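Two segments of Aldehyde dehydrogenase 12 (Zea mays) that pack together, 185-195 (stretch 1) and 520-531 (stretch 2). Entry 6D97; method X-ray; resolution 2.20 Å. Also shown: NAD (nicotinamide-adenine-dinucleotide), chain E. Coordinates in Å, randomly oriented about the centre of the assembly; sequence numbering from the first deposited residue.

Stretch 1, residues 185-195: YRWPYGPVAII
Stretch 2, residues 520-531: IKLVWSCHREII

The guanidinium of R186 bonds at once to S525 and to K521 in the helix of stretch 2: NE donates to S525 OG (3.0 Å, 159°), while NH2 makes weak hydrogen bonds to S525 O (3.1 Å) and K521 O (3.3 Å). S525 OG (chi1 p) in turn donates to K521 O at 2.7 Å, so the serine hydroxyl relays between the arginine and the helix carbonyl. R186 curls to get there, with chi1, chi2 and chi3 all m and chi4 180°, laying one guanidinium face over C526 C and H527 N. Its NH1 also donates to water 1 (2.9 Å), which lies 2.8 Å from H527 ND1.

The frame is a short antiparallel ladder between residues 339 to 343 apart in sequence. Y185 pairs with R528, R186 with H527 and W187 with C526, at CA-CA distances of 5.1, 5.0 and 5.3 Å; the strand axes run at 127°, well short of ideal antiparallel. The outer pairs are hydrogen-bonded both ways: Y185 N to R528 O 2.7 Å, R528 N to Y185 O 3.0 Å, W187 N to C526 O 2.7 Å, C526 N to W187 O 2.8 Å. The middle pair instead brings H527 CA to 3.4 Å from Y185 O and R186 CA to 3.5 Å from C526 O, as CA-H...O contacts.

R186 and H527 (chi1 t, chi2 92°) share one face of this sheet; H527 NE2 donates to E529 OE1 at 2.7 Å. On the other face, R528 extends with all chi angles near 180° over W187 (chi1 -134°, chi2 -115°). R528 CD sits 3.8 Å from the centroid of the W187 six-membered ring, over its face, while R528 CZ is 4.8 Å from that centroid, an off-centre cation-pi contact. I530 CD1 adds apolar contact 3.7 Å from Y185 CE2 (Y185 chi1 m) and 4.3 Å from W187 CH2.

Beyond the ladder, Y189 (chi1 m, chi2 -81°) leaves its backbone sideways, but its ring comes close to stretch 2: Y189 CZ is 3.8 Å from C526 CB, and C526 SG (chi1 p) lies 4.5 Å from the ring centroid, obliquely. Water 2, 2.6 Å from Y189 OH, donates to L522 O (2.9 Å) and V523 O (3.0 Å). G190 turns the chain at phi/psi 101/-119, where a CB would jam against the preceding carbonyl O, and strand 191-195 follows. V192 and I194, both chi1 m, point toward W524 (chi1 m, chi2 120°): V192 CG2 meets W524 CZ3 at 3.5 Å, and I194 CG1 meets W524 CH2 at 3.6 Å. Further along, I195 CG2 lies 3.2 Å from NAD O4B.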

ATOM      1  N   TYR A 185      13.255  -2.380  -1.182  1.00 23.07           N
ATOM      2  CA  TYR A 185      13.515  -1.050  -1.709  1.00 27.26           C
ATOM      3  C   TYR A 185      13.255  -1.000  -3.208  1.00 28.69           C
ATOM      4  O   TYR A 185      13.186  -2.027  -3.887  1.00 26.11           O
ATOM      5  CB  TYR A 185      14.961  -0.618  -1.439  1.00 23.76           C
ATOM      6  CG  TYR A 185      15.276  -0.343   0.011  1.00 25.46           C
ATOM      7  CD1 TYR A 185      15.056   0.917   0.564  1.00 17.80           C
ATOM      8  CD2 TYR A 185      15.806  -1.340   0.827  1.00 25.22           C
ATOM      9  CE1 TYR A 185      15.351   1.174   1.890  1.00 17.86           C
ATOM     10  CE2 TYR A 185      16.104  -1.096   2.152  1.00 30.30           C
ATOM     11  CZ  TYR A 185      15.877   0.163   2.676  1.00 29.13           C
ATOM     12  OH  TYR A 185      16.173   0.402   3.995  1.00 25.05           O
ATOM     13  N   ARG A 186      13.114   0.222  -3.719  1.00 21.80           N
ATOM     14  CA  ARG A 186      13.079   0.480  -5.156  1.00 24.48           C
ATOM     15  C   ARG A 186      14.460   0.993  -5.542  1.00 24.49           C
ATOM     16  O   ARG A 186      14.819   2.133  -5.237  1.00 23.22           O
ATOM     17  CB  ARG A 186      11.989   1.482  -5.521  1.00 28.59           C
ATOM     18  CG  ARG A 186      10.592   1.118  -5.047  1.00 27.66           C
ATOM     19  CD  ARG A 186      10.188  -0.276  -5.483  1.00 21.18           C
ATOM     20  NE  ARG A 186      10.354  -0.468  -6.921  1.00 20.27           N
ATOM     21  CZ  ARG A 186      10.081  -1.602  -7.557  1.00 22.47           C
ATOM     22  NH1 ARG A 186       9.622  -2.644  -6.882  1.00 19.25           N
ATOM     23  NH2 ARG A 186      10.270  -1.693  -8.866  1.00 20.38           N
ATOM     24  N   TRP A 187      15.238   0.143  -6.204  1.00 23.29           N
ATOM     25  CA  TRP A 187      16.601   0.470  -6.601  1.00 20.86           C
ATOM     26  C   TRP A 187      16.625   0.972  -8.037  1.00 24.08           C
ATOM     27  O   TRP A 187      15.878   0.470  -8.879  1.00 29.05           O
ATOM     28  CB  TRP A 187      17.502  -0.754  -6.489  1.00 16.93           C
ATOM     29  CG  TRP A 187      18.796  -0.476  -5.821  1.00 21.01           C
ATOM     30  CD1 TRP A 187      20.045  -0.542  -6.375  1.00 17.95           C
ATOM     31  CD2 TRP A 187      18.979  -0.085  -4.459  1.00 17.60           C
ATOM     32  NE1 TRP A 187      20.994  -0.217  -5.436  1.00 22.51           N
ATOM     33  CE2 TRP A 187      20.366   0.070  -4.252  1.00 18.68           C
ATOM     34  CE3 TRP A 187      18.104   0.152  -3.393  1.00 22.09           C
ATOM     35  CZ2 TRP A 187      20.898   0.452  -3.021  1.00 25.99           C
ATOM     36  CZ3 TRP A 187      18.632   0.529  -2.172  1.00 25.39           C
ATOM     37  CH2 TRP A 187      20.018   0.676  -1.997  1.00 22.79           C
ATOM     38  N   PRO A 188      17.483   1.935  -8.356  1.00 30.51           N
ATOM     39  CA  PRO A 188      17.596   2.385  -9.746  1.00 25.40           C
ATOM     40  C   PRO A 188      18.299   1.338 -10.592  1.00 22.30           C
ATOM     41  O   PRO A 188      18.827   0.340 -10.099  1.00 21.15           O
ATOM     42  CB  PRO A 188      18.429   3.666  -9.638  1.00 25.99           C
ATOM     43  CG  PRO A 188      19.269   3.443  -8.435  1.00 25.80           C
ATOM     44  CD  PRO A 188      18.415   2.654  -7.472  1.00 29.95           C
ATOM     45  N   TYR A 189      18.298   1.581 -11.897  1.00 29.19           N
ATOM     46  CA  TYR A 189      19.073   0.757 -12.810  1.00 25.62           C
ATOM     47  C   TYR A 189      20.421   1.371 -13.153  1.00 25.39           C
ATOM     48  O   TYR A 189      21.351   0.636 -13.509  1.00 26.17           O
ATOM     49  CB  TYR A 189      18.294   0.509 -14.099  1.00 29.99           C
ATOM     50  CG  TYR A 189      17.071  -0.362 -13.950  1.00 24.81           C
ATOM     51  CD1 TYR A 189      17.172  -1.745 -13.903  1.00 23.32           C
ATOM     52  CD2 TYR A 189      15.808   0.196 -13.897  1.00 22.90           C
ATOM     53  CE1 TYR A 189      16.047  -2.545 -13.788  1.00 21.18           C
ATOM     54  CE2 TYR A 189      14.686  -0.589 -13.780  1.00 21.91           C
ATOM     55  CZ  TYR A 189      14.808  -1.955 -13.729  1.00 23.50           C
ATOM     56  OH  TYR A 189      13.671  -2.718 -13.618  1.00 31.53           O
ATOM     57  N   GLY A 190      20.549   2.690 -13.055  1.00 26.62           N
ATOM     58  CA  GLY A 190      21.776   3.365 -13.394  1.00 23.16           C
ATOM     59  C   GLY A 190      21.708   4.000 -14.767  1.00 21.95           C
ATOM     60  O   GLY A 190      20.866   4.866 -15.034  1.00 28.78           O
ATOM     61  N   PRO A 191      22.590   3.573 -15.672  1.00 22.75           N
ATOM     62  CA  PRO A 191      22.583   4.115 -17.039  1.00 25.33           C
ATOM     63  C   PRO A 191      21.421   3.531 -17.828  1.00 26.91           C
ATOM     64  O   PRO A 191      21.288   2.310 -17.949  1.00 28.67           O
ATOM     65  CB  PRO A 191      23.936   3.669 -17.605  1.00 22.33           C
ATOM     66  CG  PRO A 191      24.242   2.398 -16.865  1.00 25.18           C
ATOM     67  CD  PRO A 191      23.618   2.532 -15.490  1.00 21.09           C
ATOM     68  N   VAL A 192      20.562   4.410 -18.343  1.00 23.80           N
ATOM     69  CA  VAL A 192      19.357   4.004 -19.055  1.00 26.06           C
ATOM     70  C   VAL A 192      19.193   4.864 -20.302  1.00 28.83           C
ATOM     71  O   VAL A 192      19.874   5.875 -20.487  1.00 30.91           O
ATOM     72  CB  VAL A 192      18.096   4.097 -18.169  1.00 29.39           C
ATOM     73  CG1 VAL A 192      18.279   3.302 -16.888  1.00 23.54           C
ATOM     74  CG2 VAL A 192      17.762   5.541 -17.858  1.00 22.72           C
ATOM     75  N   ALA A 193      18.260   4.450 -21.159  1.00 21.81           N
ATOM     76  CA  ALA A 193      17.967   5.139 -22.405  1.00 21.33           C
ATOM     77  C   ALA A 193      16.462   5.317 -22.562  1.00 29.82           C
ATOM     78  O   ALA A 193      15.670   4.506 -22.072  1.00 31.82           O
ATOM     79  CB  ALA A 193      18.526   4.380 -23.612  1.00 21.05           C
ATOM     80  N   ILE A 194      16.081   6.397 -23.242  1.00 27.12           N
ATOM     81  CA  ILE A 194      14.685   6.722 -23.514  1.00 21.94           C
ATOM     82  C   ILE A 194      14.555   7.104 -24.978  1.00 24.22           C
ATOM     83  O   ILE A 194      15.309   7.946 -25.477  1.00 21.82           O
ATOM     84  CB  ILE A 194      14.170   7.860 -22.617  1.00 21.88           C
ATOM     85  CG1 ILE A 194      14.412   7.512 -21.156  1.00 24.67           C
ATOM     86  CG2 ILE A 194      12.690   8.090 -22.843  1.00 18.72           C
ATOM     87  CD1 ILE A 194      14.225   8.690 -20.229  1.00 34.07           C
ATOM     88  N   ILE A 195      13.598   6.484 -25.665  1.00 26.80           N
ATOM     89  CA  ILE A 195      13.374   6.674 -27.093  1.00 27.29           C
ATOM     90  C   ILE A 195      11.881   6.902 -27.305  1.00 32.03           C
ATOM     91  O   ILE A 195      11.068   6.030 -26.976  1.00 25.81           O
ATOM     92  CB  ILE A 195      13.860   5.462 -27.905  1.00 32.84           C
ATOM     93  CG1 ILE A 195      15.322   5.145 -27.572  1.00 29.04           C
ATOM     94  CG2 ILE A 195      13.680   5.710 -29.387  1.00 21.61           C
ATOM     95  CD1 ILE A 195      15.818   3.851 -28.164  1.00 25.54           C
ATOM     96  N   ILE A 520       6.041   5.128 -12.787  1.00 31.44           N
ATOM     97  CA  ILE A 520       7.438   5.521 -12.626  1.00 27.45           C
ATOM     98  C   ILE A 520       8.216   4.432 -11.900  1.00 26.61           C
ATOM     99  O   ILE A 520       9.326   4.065 -12.303  1.00 26.72           O
ATOM    100  CB  ILE A 520       7.528   6.865 -11.887  1.00 20.20           C
ATOM    101  CG1 ILE A 520       6.935   7.972 -12.754  1.00 18.75           C
ATOM    102  CG2 ILE A 520       8.970   7.166 -11.515  1.00 17.26           C
ATOM    103  CD1 ILE A 520       6.857   9.310 -12.043  1.00 22.99           C
ATOM    104  N   LYS A 521       7.641   3.894 -10.822  1.00 27.13           N
ATOM    105  CA  LYS A 521       8.345   2.881 -10.040  1.00 29.27           C
ATOM    106  C   LYS A 521       8.506   1.583 -10.822  1.00 28.47           C
ATOM    107  O   LYS A 521       9.563   0.945 -10.754  1.00 26.00           O
ATOM    108  CB  LYS A 521       7.614   2.632  -8.722  1.00 21.86           C
ATOM    109  CG  LYS A 521       7.706   3.782  -7.732  1.00 27.79           C
ATOM    110  CD  LYS A 521       6.965   3.462  -6.439  1.00 26.97           C
ATOM    111  CE  LYS A 521       5.606   4.133  -6.380  1.00 44.16           C
ATOM    112  NZ  LYS A 521       4.716   3.527  -5.343  1.00 55.08           N
ATOM    113  N   LEU A 522       7.480   1.177 -11.575  1.00 19.49           N
ATOM    114  CA  LEU A 522       7.585  -0.050 -12.362  1.00 26.67           C
ATOM    115  C   LEU A 522       8.636   0.084 -13.456  1.00 22.86           C
ATOM    116  O   LEU A 522       9.454  -0.821 -13.663  1.00 36.49           O
ATOM    117  CB  LEU A 522       6.227  -0.399 -12.973  1.00 27.49           C
ATOM    118  CG  LEU A 522       6.275  -1.368 -14.157  1.00 36.52           C
ATOM    119  CD1 LEU A 522       6.468  -2.794 -13.653  1.00 38.90           C
ATOM    120  CD2 LEU A 522       5.033  -1.251 -15.025  1.00 31.29           C
ATOM    121  N   VAL A 523       8.642   1.216 -14.153  1.00 24.74           N
ATOM    122  CA  VAL A 523       9.479   1.357 -15.338  1.00 22.52           C
ATOM    123  C   VAL A 523      10.925   1.660 -14.965  1.00 22.26           C
ATOM    124  O   VAL A 523      11.856   1.170 -15.613  1.00 31.05           O
ATOM    125  CB  VAL A 523       8.887   2.441 -16.260  1.00 30.43           C
ATOM    126  CG1 VAL A 523       9.855   2.790 -17.368  1.00 16.18           C
ATOM    127  CG2 VAL A 523       7.569   1.964 -16.853  1.00 25.53           C
ATOM    128  N   TRP A 524      11.144   2.456 -13.918  1.00 20.72           N
ATOM    129  CA  TRP A 524      12.446   3.066 -13.678  1.00 24.14           C
ATOM    130  C   TRP A 524      13.133   2.586 -12.409  1.00 23.98           C
ATOM    131  O   TRP A 524      14.146   3.169 -12.008  1.00 26.82           O
ATOM    132  CB  TRP A 524      12.304   4.586 -13.660  1.00 15.97           C
ATOM    133  CG  TRP A 524      11.979   5.101 -15.014  1.00 24.08           C
ATOM    134  CD1 TRP A 524      10.872   5.812 -15.388  1.00 21.15           C
ATOM    135  CD2 TRP A 524      12.754   4.906 -16.200  1.00 30.17           C
ATOM    136  NE1 TRP A 524      10.924   6.086 -16.735  1.00 24.20           N
ATOM    137  CE2 TRP A 524      12.070   5.543 -17.255  1.00 23.90           C
ATOM    138  CE3 TRP A 524      13.970   4.264 -16.470  1.00 22.04           C
ATOM    139  CZ2 TRP A 524      12.558   5.553 -18.558  1.00 28.00           C
ATOM    140  CZ3 TRP A 524      14.452   4.274 -17.761  1.00 22.07           C
ATOM    141  CH2 TRP A 524      13.747   4.917 -18.790  1.00 22.41           C
ATOM    142  N   SER A 525      12.625   1.535 -11.774  1.00 18.40           N
ATOM    143  CA  SER A 525      13.324   0.940 -10.649  1.00 19.59           C
ATOM    144  C   SER A 525      13.034  -0.552 -10.624  1.00 19.79           C
ATOM    145  O   SER A 525      12.124  -1.048 -11.296  1.00 21.30           O
ATOM    146  CB  SER A 525      12.930   1.597  -9.321  1.00 20.26           C
ATOM    147  OG  SER A 525      11.588   1.303  -8.977  1.00 21.94           O
ATOM    148  N   CYS A 526      13.839  -1.265  -9.848  1.00 25.56           N
ATOM    149  CA  CYS A 526      13.657  -2.683  -9.604  1.00 22.22           C
ATOM    150  C   CYS A 526      13.653  -2.916  -8.103  1.00 23.83           C
ATOM    151  O   CYS A 526      14.074  -2.062  -7.321  1.00 23.04           O
ATOM    152  CB  CYS A 526      14.755  -3.520 -10.271  1.00 21.51           C
ATOM    153  SG  CYS A 526      16.433  -3.081  -9.776  1.00 31.24           S
ATOM    154  N   HIS A 527      13.164  -4.083  -7.703  1.00 22.00           N
ATOM    155  CA  HIS A 527      13.144  -4.429  -6.290  1.00 20.98           C
ATOM    156  C   HIS A 527      14.538  -4.834  -5.829  1.00 24.62           C
ATOM    157  O   HIS A 527      15.232  -5.597  -6.508  1.00 25.03           O
ATOM    158  CB  HIS A 527      12.157  -5.561  -6.018  1.00 19.70           C
ATOM    159  CG  HIS A 527      12.045  -5.919  -4.569  1.00 25.77           C
ATOM    160  ND1 HIS A 527      11.104  -5.355  -3.734  1.00 24.18           N
ATOM    161  CD2 HIS A 527      12.770  -6.764  -3.799  1.00 29.04           C
ATOM    162  CE1 HIS A 527      11.246  -5.848  -2.516  1.00 29.11           C
ATOM    163  NE2 HIS A 527      12.253  -6.703  -2.528  1.00 28.81           N
ATOM    164  N   ARG A 528      14.952  -4.299  -4.682  1.00 21.56           N
ATOM    165  CA  ARG A 528      16.099  -4.806  -3.944  1.00 23.72           C
ATOM    166  C   ARG A 528      15.651  -5.117  -2.527  1.00 24.48           C
ATOM    167  O   ARG A 528      15.028  -4.278  -1.869  1.00 22.48           O
ATOM    168  CB  ARG A 528      17.269  -3.818  -3.906  1.00 20.68           C
ATOM    169  CG  ARG A 528      18.533  -4.476  -3.374  1.00 22.01           C
ATOM    170  CD  ARG A 528      19.687  -3.522  -3.129  1.00 27.39           C
ATOM    171  NE  ARG A 528      20.902  -4.265  -2.799  1.00 33.34           N
ATOM    172  CZ  ARG A 528      22.046  -3.706  -2.410  1.00 24.82           C
ATOM    173  NH1 ARG A 528      22.139  -2.392  -2.290  1.00 18.96           N
ATOM    174  NH2 ARG A 528      23.096  -4.460  -2.125  1.00 27.75           N
ATOM    175  N   GLU A 529      15.968  -6.319  -2.065  1.00 22.29           N
ATOM    176  CA  GLU A 529      15.669  -6.739  -0.707  1.00 20.38           C
ATOM    177  C   GLU A 529      16.943  -6.657   0.121  1.00 21.10           C
ATOM    178  O   GLU A 529      17.978  -7.208  -0.269  1.00 25.14           O
ATOM    179  CB  GLU A 529      15.102  -8.159  -0.684  1.00 24.12           C
ATOM    180  CG  GLU A 529      14.558  -8.600   0.667  1.00 32.38           C
ATOM    181  CD  GLU A 529      13.176  -8.041   0.950  1.00 40.49           C
ATOM    182  OE1 GLU A 529      12.529  -7.552   0.001  1.00 33.14           O
ATOM    183  OE2 GLU A 529      12.739  -8.080   2.120  1.00 34.63           O
ATOM    184  N   ILE A 530      16.870  -5.949   1.242  1.00 23.90           N
ATOM    185  CA  ILE A 530      17.974  -5.829   2.185  1.00 27.14           C
ATOM    186  C   ILE A 530      17.484  -6.366   3.519  1.00 26.86           C
ATOM    187  O   ILE A 530      16.521  -5.839   4.094  1.00 26.13           O
ATOM    188  CB  ILE A 530      18.467  -4.379   2.315  1.00 25.53           C
ATOM    189  CG1 ILE A 530      19.053  -3.896   0.988  1.00 25.16           C
ATOM    190  CG2 ILE A 530      19.511  -4.266   3.415  1.00 29.60           C
ATOM    191  CD1 ILE A 530      19.399  -2.421   0.987  1.00 25.17           C
ATOM    192  N   ILE A 531      18.129  -7.424   4.000  1.00 20.39           N
ATOM    193  CA  ILE A 531      17.701  -8.135   5.197  1.00 20.80           C
ATOM    194  C   ILE A 531      18.725  -7.862   6.285  1.00 22.25           C
ATOM    195  O   ILE A 531      19.868  -8.328   6.203  1.00 26.27           O
ATOM    196  CB  ILE A 531      17.558  -9.642   4.950  1.00 21.26           C
ATOM    197  CG1 ILE A 531      16.609  -9.913   3.780  1.00 25.75           C
ATOM    198  CG2 ILE A 531      17.091 -10.342   6.215  1.00 23.14           C
ATOM    199  CD1 ILE A 531      17.325 -10.149   2.454  1.00 25.34           C
TER
HETATM  200  PA  NAD E 601       9.126   4.524 -34.591  0.70 41.48           P
HETATM  201  O1A NAD E 601       9.299   3.067 -34.054  0.70 44.06           O
HETATM  202  O2A NAD E 601       9.244   4.796 -36.009  0.70 42.74           O
HETATM  203  O5B NAD E 601      10.076   5.575 -34.172  0.70 33.82           O
HETATM  204  C5B NAD E 601      10.075   6.023 -32.838  0.70 25.30           C
HETATM  205  C4B NAD E 601      11.459   6.369 -32.300  0.70 29.69           C
HETATM  206  O4B NAD E 601      12.328   5.251 -32.256  0.70 31.80           O
HETATM  207  C3B NAD E 601      12.134   7.466 -33.058  0.70 25.90           C
HETATM  208  O3B NAD E 601      12.816   8.302 -32.204  0.70 20.41           O
HETATM  209  C2B NAD E 601      13.061   6.728 -33.924  0.70 27.66           C
HETATM  210  O2B NAD E 601      14.136   7.512 -34.274  0.70 25.50           O
HETATM  211  C1B NAD E 601      13.439   5.602 -33.037  0.70 25.13           C
HETATM  212  N9A NAD E 601      13.930   4.418 -33.710  0.70 23.84           N
HETATM  213  C8A NAD E 601      13.496   3.862 -34.899  0.70 15.63           C
HETATM  214  N7A NAD E 601      14.200   2.751 -35.147  0.70 26.23           N
HETATM  215  C5A NAD E 601      15.111   2.539 -34.117  0.70 25.45           C
HETATM  216  C6A NAD E 601      16.067   1.580 -33.840  0.70 30.42           C
HETATM  217  N6A NAD E 601      16.268   0.493 -34.757  0.70 26.47           N
HETATM  218  N1A NAD E 601      16.806   1.663 -32.724  0.70 28.10           N
HETATM  219  C2A NAD E 601      16.641   2.676 -31.835  0.70 27.52           C
HETATM  220  N3A NAD E 601      15.711   3.638 -32.072  0.70 30.40           N
HETATM  221  C4A NAD E 601      14.947   3.593 -33.183  0.70 22.24           C
HETATM  222  O3  NAD E 601       7.864   5.237 -34.361  0.70 46.70           O
HETATM  223  PN  NAD E 601       6.842   5.742 -35.468  0.70 46.70           P
HETATM  224  O1N NAD E 601       5.596   6.173 -34.611  0.70 43.12           O
HETATM  225  O2N NAD E 601       7.359   6.956 -36.182  0.70 38.01           O
HETATM  226  O5D NAD E 601       6.405   4.685 -36.446  0.70 43.72           O
HETATM  227  O   HOH W   1       9.424  -3.180  -4.085  1.00 26.07           O
HETATM  228  O   HOH W   2      11.793  -1.731 -15.050  1.00 25.26           O